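Local structure of Two-component system sensor histidine kinase (Bacteroides thetaiotaomicron, 3OTT) at residues N419-D427 with F473-N481; Q461-S470 with D496-K507. The protein probably senses saccharides through this extracellular beta-propeller and beta-sandwich region, and passes the signal on by histidine kinase activity and transcriptional regulation. All coordinates share one frame; numbering follows the deposited sequence.

Contact 1 of 2, residues N419-D427 with F473-N481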
# COMPACT_ATOMS: atom_id res chain seq x y z
N ASN B 419 -29.59 -17.12 -1.20
CA ASN B 419 -28.38 -16.59 -1.87
C ASN B 419 -28.11 -15.11 -1.65
O ASN B 419 -26.99 -14.72 -1.35
CB ASN B 419 -28.46 -16.81 -3.39
CG ASN B 419 -28.20 -18.24 -3.78
OD1 ASN B 419 -27.75 -19.08 -2.96
ND2 ASN B 419 -28.50 -18.57 -5.06
N TRP B 420 -29.16 -14.30 -1.81
CA TRP B 420 -29.09 -12.87 -1.58
C TRP B 420 -29.75 -12.48 -0.26
O TRP B 420 -30.91 -12.16 -0.24
CB TRP B 420 -29.74 -12.11 -2.76
CG TRP B 420 -29.01 -12.35 -4.09
CD1 TRP B 420 -27.75 -12.90 -4.26
CD2 TRP B 420 -29.49 -12.02 -5.40
NE1 TRP B 420 -27.43 -12.91 -5.59
CE2 TRP B 420 -28.47 -12.37 -6.32
CE3 TRP B 420 -30.67 -11.43 -5.89
CZ2 TRP B 420 -28.60 -12.17 -7.71
CZ3 TRP B 420 -30.81 -11.22 -7.29
CH2 TRP B 420 -29.77 -11.60 -8.18
N THR B 421 -28.98 -12.48 0.81
CA THR B 421 -29.47 -12.18 2.16
C THR B 421 -29.19 -10.75 2.59
O THR B 421 -28.06 -10.30 2.47
CB THR B 421 -28.85 -13.19 3.20
OG1 THR B 421 -29.41 -14.48 2.90
CG2 THR B 421 -29.33 -12.82 4.66
N TYR B 422 -30.23 -10.04 3.08
CA TYR B 422 -30.11 -8.60 3.41
C TYR B 422 -30.08 -8.34 4.88
O TYR B 422 -29.48 -7.34 5.26
CB TYR B 422 -31.26 -7.72 2.80
CG TYR B 422 -30.97 -7.41 1.34
CD1 TYR B 422 -30.83 -8.45 0.41
CD2 TYR B 422 -30.76 -6.09 0.91
CE1 TYR B 422 -30.52 -8.19 -0.95
CE2 TYR B 422 -30.44 -5.82 -0.47
CZ TYR B 422 -30.33 -6.88 -1.37
OH TYR B 422 -30.04 -6.64 -2.69
N TYR B 423 -30.71 -9.21 5.69
CA TYR B 423 -30.85 -8.94 7.12
C TYR B 423 -31.16 -10.23 7.85
O TYR B 423 -31.79 -11.17 7.30
CB TYR B 423 -32.00 -7.92 7.37
CG TYR B 423 -31.73 -6.83 8.38
CD1 TYR B 423 -30.81 -5.81 8.10
CD2 TYR B 423 -32.40 -6.80 9.59
CE1 TYR B 423 -30.55 -4.78 9.02
CE2 TYR B 423 -32.14 -5.79 10.52
CZ TYR B 423 -31.23 -4.78 10.21
OH TYR B 423 -30.96 -3.79 11.12
N ILE B 424 -30.72 -10.26 9.10
CA ILE B 424 -30.90 -11.41 9.96
C ILE B 424 -31.04 -10.97 11.38
O ILE B 424 -30.41 -9.99 11.79
CB ILE B 424 -29.69 -12.32 9.86
CG1 ILE B 424 -29.76 -13.45 10.90
CG2 ILE B 424 -28.46 -11.58 10.17
CD1 ILE B 424 -28.91 -14.65 10.44
N PHE B 425 -31.90 -11.68 12.13
CA PHE B 425 -31.90 -11.58 13.61
C PHE B 425 -32.37 -12.88 14.21
O PHE B 425 -32.94 -13.70 13.50
CB PHE B 425 -32.75 -10.37 14.14
CG PHE B 425 -34.27 -10.53 13.97
CD1 PHE B 425 -34.95 -9.96 12.86
CD2 PHE B 425 -35.02 -11.24 14.89
CE1 PHE B 425 -36.33 -10.08 12.69
CE2 PHE B 425 -36.46 -11.41 14.73
CZ PHE B 425 -37.10 -10.82 13.63
N GLU B 426 -32.18 -13.06 15.52
CA GLU B 426 -32.67 -14.24 16.23
C GLU B 426 -33.83 -13.83 17.15
O GLU B 426 -33.71 -12.84 17.85
CB GLU B 426 -31.56 -14.97 17.01
CG GLU B 426 -32.11 -16.29 17.73
CD GLU B 426 -31.17 -16.99 18.78
OE1 GLU B 426 -29.97 -16.70 18.86
OE2 GLU B 426 -31.65 -17.87 19.56
N ASP B 427 -34.95 -14.57 17.13
CA ASP B 427 -36.04 -14.25 18.01
C ASP B 427 -35.80 -14.83 19.39
O ASP B 427 -34.72 -15.33 19.67
CB ASP B 427 -37.42 -14.63 17.44
CG ASP B 427 -37.63 -16.15 17.27
OD1 ASP B 427 -36.86 -16.97 17.81
OD2 ASP B 427 -38.61 -16.51 16.57
N PHE B 473 -38.86 -8.67 -2.30
CA PHE B 473 -37.62 -7.95 -1.99
C PHE B 473 -37.68 -7.25 -0.65
O PHE B 473 -38.27 -6.14 -0.49
CB PHE B 473 -37.23 -6.96 -3.09
CG PHE B 473 -37.75 -7.35 -4.43
CD1 PHE B 473 -36.93 -8.01 -5.35
CD2 PHE B 473 -39.11 -7.13 -4.74
CE1 PHE B 473 -37.42 -8.42 -6.59
CE2 PHE B 473 -39.62 -7.53 -5.97
CZ PHE B 473 -38.77 -8.17 -6.91
N ILE B 474 -37.03 -7.89 0.29
CA ILE B 474 -37.12 -7.43 1.67
C ILE B 474 -35.77 -6.87 2.15
O ILE B 474 -34.76 -7.56 2.08
CB ILE B 474 -37.70 -8.52 2.54
CG1 ILE B 474 -39.19 -8.67 2.22
CG2 ILE B 474 -37.77 -8.06 3.97
CD1 ILE B 474 -39.57 -9.64 1.31
N ASN B 475 -35.76 -5.61 2.57
CA ASN B 475 -34.53 -4.96 3.01
C ASN B 475 -34.14 -5.24 4.45
O ASN B 475 -33.00 -5.52 4.68
CB ASN B 475 -34.53 -3.43 2.74
CG ASN B 475 -34.12 -3.04 1.25
OD1 ASN B 475 -34.54 -3.66 0.27
ND2 ASN B 475 -33.34 -1.95 1.11
N GLN B 476 -35.05 -5.06 5.42
CA GLN B 476 -34.79 -5.14 6.88
C GLN B 476 -36.05 -5.65 7.61
O GLN B 476 -37.19 -5.30 7.27
CB GLN B 476 -34.54 -3.76 7.49
CG GLN B 476 -33.18 -3.15 7.28
CD GLN B 476 -33.25 -1.66 6.98
OE1 GLN B 476 -33.82 -1.24 5.98
NE2 GLN B 476 -32.66 -0.86 7.83
N ILE B 477 -35.82 -6.47 8.62
CA ILE B 477 -36.88 -7.05 9.40
C ILE B 477 -36.48 -6.76 10.84
O ILE B 477 -35.34 -7.03 11.20
CB ILE B 477 -37.07 -8.56 9.09
CG1 ILE B 477 -35.73 -9.33 9.13
CG2 ILE B 477 -37.69 -8.77 7.71
CD1 ILE B 477 -35.80 -10.85 8.89
N ILE B 478 -37.38 -6.21 11.66
CA ILE B 478 -37.08 -5.80 13.03
C ILE B 478 -38.16 -6.24 14.07
O ILE B 478 -39.35 -5.94 13.90
CB ILE B 478 -36.77 -4.28 13.09
CG1 ILE B 478 -35.79 -3.93 11.94
CG2 ILE B 478 -36.25 -3.87 14.49
CD1 ILE B 478 -34.77 -2.92 12.19
N PRO B 479 -37.76 -7.01 15.11
CA PRO B 479 -38.72 -7.29 16.18
C PRO B 479 -39.10 -6.03 16.98
O PRO B 479 -38.29 -5.14 17.15
CB PRO B 479 -38.00 -8.32 17.10
CG PRO B 479 -36.53 -8.07 16.87
CD PRO B 479 -36.43 -7.59 15.39
N ASP B 480 -40.35 -6.01 17.39
CA ASP B 480 -40.94 -5.16 18.43
C ASP B 480 -40.53 -5.52 19.81
O ASP B 480 -39.90 -6.54 19.99
CB ASP B 480 -42.46 -5.52 18.48
CG ASP B 480 -43.26 -4.48 17.94
OD1 ASP B 480 -42.65 -3.38 17.84
OD2 ASP B 480 -44.43 -4.72 17.58
N ASN B 481 -41.03 -4.75 20.78
CA ASN B 481 -41.12 -5.19 22.15
C ASN B 481 -42.54 -5.57 22.45
O ASN B 481 -42.92 -5.60 23.60
CB ASN B 481 -40.72 -4.09 23.14
CG ASN B 481 -39.29 -3.62 22.93
OD1 ASN B 481 -39.01 -2.42 23.00
ND2 ASN B 481 -38.38 -4.56 22.67
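Phe425 and Pro479 meet where the first strands of two successive beta-propeller blades lie next to each other, each forming an edge strand of its own blade. Short segments of strands 421-426 and 474-479 run nearly parallel, with 6° between their N-to-C directions. Their axes come within 5.6 Å, but no backbone pairing links them, so the interface is built from side chains and the carbonyl groups they touch.

Phe425 lays one ring face on the proline. Pro479 CD stands 3.5 Å from the centroid of the Phe425 ring and only 6° off the ring normal, a well-centred CH-pi contact. Phe425 CG sits between the backbone N and the carbonyl carbon (chi1 71°), a setting in which the ring comes to lie with its face on Pro479 and its rim beside Ile477. The Ile477 CB lies at that edge, in the ring plane, and its CG1 is 3.7 Å from Phe425 CE1.

Tyr423 is met differently. Gln476 CG rises over one face, 3.7 Å from the centroid of the Tyr423 ring but displaced toward the rim near CE1, while the Gln476 amide is steeply inclined to the ring. Farther out, Ile478 CD1 packs at 4.2 Å from Tyr423 CE2. The Tyr423 ring also stacks with His377 of the preceding blade.

Both strands carry a classic beta bulge at matching positions. Tyr422 and Tyr423 both face Ser435, and Asn475 and Gln476 both face Leu488. At this level Tyr422 touches mainly through its CB, 3.4 Å from Asn475 O.

One carbonyl oxygen lies against two rings: Ile477 O is 3.4 Å from Tyr423 CD2, near that ring's plane at its edge, and 3.4 Å from Phe425 CD1, which it approaches obliquely.

Contact 2 of 2, residues Q461-S470 with D496-K507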
# COMPACT_ATOMS: atom_id res chain seq x y z
N GLN B 461 -40.21 -22.33 7.94
CA GLN B 461 -41.25 -21.40 7.52
C GLN B 461 -40.69 -20.47 6.49
O GLN B 461 -39.48 -20.14 6.52
CB GLN B 461 -41.79 -20.54 8.69
CG GLN B 461 -42.51 -21.31 9.84
CD GLN B 461 -43.12 -20.39 10.97
OE1 GLN B 461 -42.56 -19.36 11.33
NE2 GLN B 461 -44.28 -20.78 11.50
N ASN B 462 -41.58 -19.95 5.65
CA ASN B 462 -41.19 -18.91 4.66
C ASN B 462 -42.34 -17.96 4.57
O ASN B 462 -43.49 -18.36 4.64
CB ASN B 462 -40.75 -19.57 3.31
CG ASN B 462 -40.54 -18.54 2.15
OD1 ASN B 462 -41.36 -18.49 1.19
ND2 ASN B 462 -39.44 -17.76 2.20
N TYR B 463 -42.06 -16.66 4.53
CA TYR B 463 -43.11 -15.67 4.30
C TYR B 463 -42.89 -15.13 2.88
O TYR B 463 -41.77 -14.74 2.55
CB TYR B 463 -43.02 -14.53 5.34
CG TYR B 463 -43.59 -14.88 6.70
CD1 TYR B 463 -42.77 -15.32 7.74
CD2 TYR B 463 -44.97 -14.82 6.94
CE1 TYR B 463 -43.30 -15.67 9.00
CE2 TYR B 463 -45.50 -15.19 8.15
CZ TYR B 463 -44.66 -15.60 9.18
OH TYR B 463 -45.23 -15.92 10.38
N SER B 464 -43.95 -15.03 2.07
CA SER B 464 -43.80 -14.53 0.71
C SER B 464 -45.08 -13.81 0.19
O SER B 464 -46.06 -13.68 0.93
CB SER B 464 -43.51 -15.70 -0.19
OG SER B 464 -44.67 -16.50 -0.26
N VAL B 465 -45.09 -13.46 -1.10
CA VAL B 465 -46.28 -12.88 -1.73
C VAL B 465 -47.51 -13.82 -1.64
O VAL B 465 -48.62 -13.33 -1.66
CB VAL B 465 -46.01 -12.36 -3.20
CG1 VAL B 465 -47.24 -11.73 -3.79
CG2 VAL B 465 -45.04 -11.29 -3.18
N HIS B 466 -47.30 -15.14 -1.52
CA HIS B 466 -48.42 -16.10 -1.40
C HIS B 466 -49.07 -16.23 -0.01
O HIS B 466 -50.23 -16.63 0.10
CB HIS B 466 -48.01 -17.50 -1.91
CG HIS B 466 -47.51 -17.49 -3.33
ND1 HIS B 466 -46.22 -17.86 -3.66
CD2 HIS B 466 -48.09 -17.09 -4.48
CE1 HIS B 466 -46.05 -17.72 -4.96
NE2 HIS B 466 -47.16 -17.24 -5.48
N ASN B 467 -48.36 -15.89 1.05
CA ASN B 467 -48.99 -15.97 2.37
C ASN B 467 -48.99 -14.64 3.18
O ASN B 467 -48.92 -14.66 4.40
CB ASN B 467 -48.42 -17.19 3.18
CG ASN B 467 -46.95 -17.03 3.50
OD1 ASN B 467 -46.38 -15.98 3.25
ND2 ASN B 467 -46.32 -18.08 4.04
N GLY B 468 -49.10 -13.50 2.49
CA GLY B 468 -49.41 -12.20 3.11
C GLY B 468 -48.41 -11.08 2.86
O GLY B 468 -48.76 -9.93 2.99
N LEU B 469 -47.17 -11.38 2.49
CA LEU B 469 -46.24 -10.26 2.19
C LEU B 469 -46.65 -9.43 0.99
O LEU B 469 -47.32 -9.91 0.10
CB LEU B 469 -44.80 -10.70 1.98
CG LEU B 469 -44.01 -11.16 3.17
CD1 LEU B 469 -42.61 -11.40 2.67
CD2 LEU B 469 -44.06 -10.08 4.21
N SER B 470 -46.23 -8.17 1.02
CA SER B 470 -46.49 -7.17 -0.02
C SER B 470 -45.58 -7.28 -1.21
O SER B 470 -45.78 -6.55 -2.18
CB SER B 470 -46.28 -5.76 0.59
OG SER B 470 -47.28 -5.50 1.62
N ASP B 496 -44.77 -3.78 6.48
CA ASP B 496 -45.60 -4.92 6.79
C ASP B 496 -45.34 -5.26 8.25
O ASP B 496 -44.24 -5.00 8.76
CB ASP B 496 -45.29 -6.11 5.84
CG ASP B 496 -46.03 -6.00 4.46
OD1 ASP B 496 -46.82 -5.06 4.26
OD2 ASP B 496 -45.82 -6.85 3.55
N LYS B 497 -46.37 -5.79 8.91
CA LYS B 497 -46.31 -6.20 10.30
C LYS B 497 -46.70 -7.67 10.33
O LYS B 497 -47.80 -8.03 9.88
CB LYS B 497 -47.25 -5.38 11.19
CG LYS B 497 -47.30 -5.91 12.66
CD LYS B 497 -48.19 -5.14 13.68
CE LYS B 497 -49.68 -5.31 13.41
NZ LYS B 497 -50.24 -6.42 14.14
N ILE B 498 -45.76 -8.50 10.79
CA ILE B 498 -46.02 -9.91 10.99
C ILE B 498 -46.26 -10.27 12.48
O ILE B 498 -45.49 -9.90 13.39
CB ILE B 498 -44.85 -10.77 10.51
CG1 ILE B 498 -44.57 -10.51 9.06
CG2 ILE B 498 -45.16 -12.28 10.72
CD1 ILE B 498 -43.36 -11.18 8.60
N ASN B 499 -47.33 -10.99 12.73
CA ASN B 499 -47.55 -11.59 14.03
C ASN B 499 -47.11 -13.03 13.86
O ASN B 499 -47.81 -13.82 13.24
CB ASN B 499 -49.00 -11.44 14.47
CG ASN B 499 -49.29 -12.13 15.78
OD1 ASN B 499 -48.71 -13.17 16.10
ND2 ASN B 499 -50.24 -11.56 16.56
N PRO B 500 -45.93 -13.37 14.36
CA PRO B 500 -45.30 -14.65 14.16
C PRO B 500 -46.09 -15.83 14.75
O PRO B 500 -45.89 -16.95 14.30
CB PRO B 500 -43.95 -14.51 14.90
CG PRO B 500 -44.13 -13.41 15.82
CD PRO B 500 -45.23 -12.54 15.34
N ARG B 501 -46.98 -15.57 15.72
CA ARG B 501 -47.74 -16.62 16.39
C ARG B 501 -48.94 -17.06 15.57
O ARG B 501 -49.19 -18.24 15.45
CB ARG B 501 -48.16 -16.18 17.80
CG ARG B 501 -46.94 -16.10 18.81
CD ARG B 501 -47.21 -15.20 20.06
NE ARG B 501 -47.98 -13.97 19.75
CZ ARG B 501 -47.47 -12.82 19.35
NH1 ARG B 501 -46.15 -12.67 19.20
NH2 ARG B 501 -48.28 -11.80 19.11
N THR B 502 -49.68 -16.11 14.98
CA THR B 502 -50.82 -16.42 14.11
C THR B 502 -50.40 -16.44 12.63
O THR B 502 -51.09 -16.98 11.78
CB THR B 502 -51.94 -15.35 14.27
OG1 THR B 502 -51.35 -14.06 14.10
CG2 THR B 502 -52.61 -15.40 15.68
N ARG B 503 -49.28 -15.80 12.32
CA ARG B 503 -48.73 -15.74 10.99
C ARG B 503 -49.48 -14.71 10.16
O ARG B 503 -49.32 -14.66 8.93
CB ARG B 503 -48.76 -17.11 10.30
CG ARG B 503 -47.95 -18.18 11.03
CD ARG B 503 -47.49 -19.24 10.05
NE ARG B 503 -46.46 -18.68 9.17
CZ ARG B 503 -46.05 -19.20 8.00
NH1 ARG B 503 -46.59 -20.32 7.52
NH2 ARG B 503 -45.09 -18.57 7.31
N GLU B 504 -50.32 -13.92 10.82
CA GLU B 504 -51.02 -12.84 10.15
C GLU B 504 -50.02 -11.73 9.74
O GLU B 504 -49.12 -11.34 10.54
CB GLU B 504 -52.08 -12.26 11.09
CG GLU B 504 -53.03 -11.31 10.35
CD GLU B 504 -53.94 -10.47 11.27
OE1 GLU B 504 -54.50 -11.00 12.28
OE2 GLU B 504 -54.11 -9.27 10.94
N VAL B 505 -50.22 -11.22 8.53
CA VAL B 505 -49.45 -10.12 7.96
C VAL B 505 -50.35 -8.92 7.67
O VAL B 505 -51.31 -9.02 6.91
CB VAL B 505 -48.77 -10.53 6.65
CG1 VAL B 505 -47.75 -9.45 6.21
CG2 VAL B 505 -48.08 -11.92 6.81
N THR B 506 -50.01 -7.76 8.24
CA THR B 506 -50.79 -6.57 7.98
C THR B 506 -49.91 -5.46 7.33
O THR B 506 -48.77 -5.26 7.75
CB THR B 506 -51.39 -6.04 9.27
OG1 THR B 506 -51.97 -7.12 10.01
CG2 THR B 506 -52.52 -5.01 8.94
N LYS B 507 -50.45 -4.73 6.37
CA LYS B 507 -49.74 -3.63 5.72
C LYS B 507 -50.16 -2.37 6.39
O LYS B 507 -51.32 -2.05 6.30
CB LYS B 507 -50.11 -3.53 4.24
CG LYS B 507 -49.49 -2.30 3.53
CD LYS B 507 -49.95 -2.19 2.05
CE LYS B 507 -49.20 -3.14 1.13
NZ LYS B 507 -47.75 -2.84 1.19
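Tyr463 is sandwiched between Arg503 and Ile498. In this cation-pi contact, Arg503 CZ lies 4.4 Å from the centroid of the Tyr463 ring, off-centre, and the guanidinium plane is turned 73° to the ring. A bend in the arginine chain at chi3 (70°) goes with this placement over the ring. The Gln461 amide stacks on the guanidinium, their planes 17° apart. Ile498 CD1 makes a CH-pi contact over the opposite face of Tyr463.

Hydrogen bonds hold the arginine there. Arg503 NH2 donates to Asn462 O at 3.1 Å from above the carbonyl plane, while Asn467 ND2 reaches the same Asn462 O at 2.9 Å within that plane. Arg503 NE makes a weak but straight bond to Tyr463 OH.

A second polar group lies at Ser470. Its N donates to Asp496 OD2 at 2.9 Å, and its OG, 2.7 Å from Asp496 OD1, accepts from Lys507 NZ at 2.7 Å. Asn492 and Lys493 also accept from that ammonium.

Between the two groups, apolar packing brings Val505 CG1 to 4.2 Å from Leu469 CD2.

The contact thus sets the end of strand 457-463, paired in its blade with strand 441-445, and the following loop against the outer hairpin of strands 495-499 and 504-508, whose strand 495-499 pairs with strand 485-489.

In the fold
Followed from the N terminus, the chain enters strand 421-426, passes through the rest of that blade to strand 457-463, and crosses by the loop after it to strand 474-479, which begins the next blade. Contact 1 closes a loop of 45 intervening residues and joins the first strands of the two blades. Contact 2 closes one of 25 and joins the last strand of the earlier blade, with its connecting loop, to the outer hairpin of the later. Their segments alternate along the chain, so the closures cross. Their centres are 13 Å apart, and they touch where Ile474 CD1 packs 3.8 Å from Leu469 CD1.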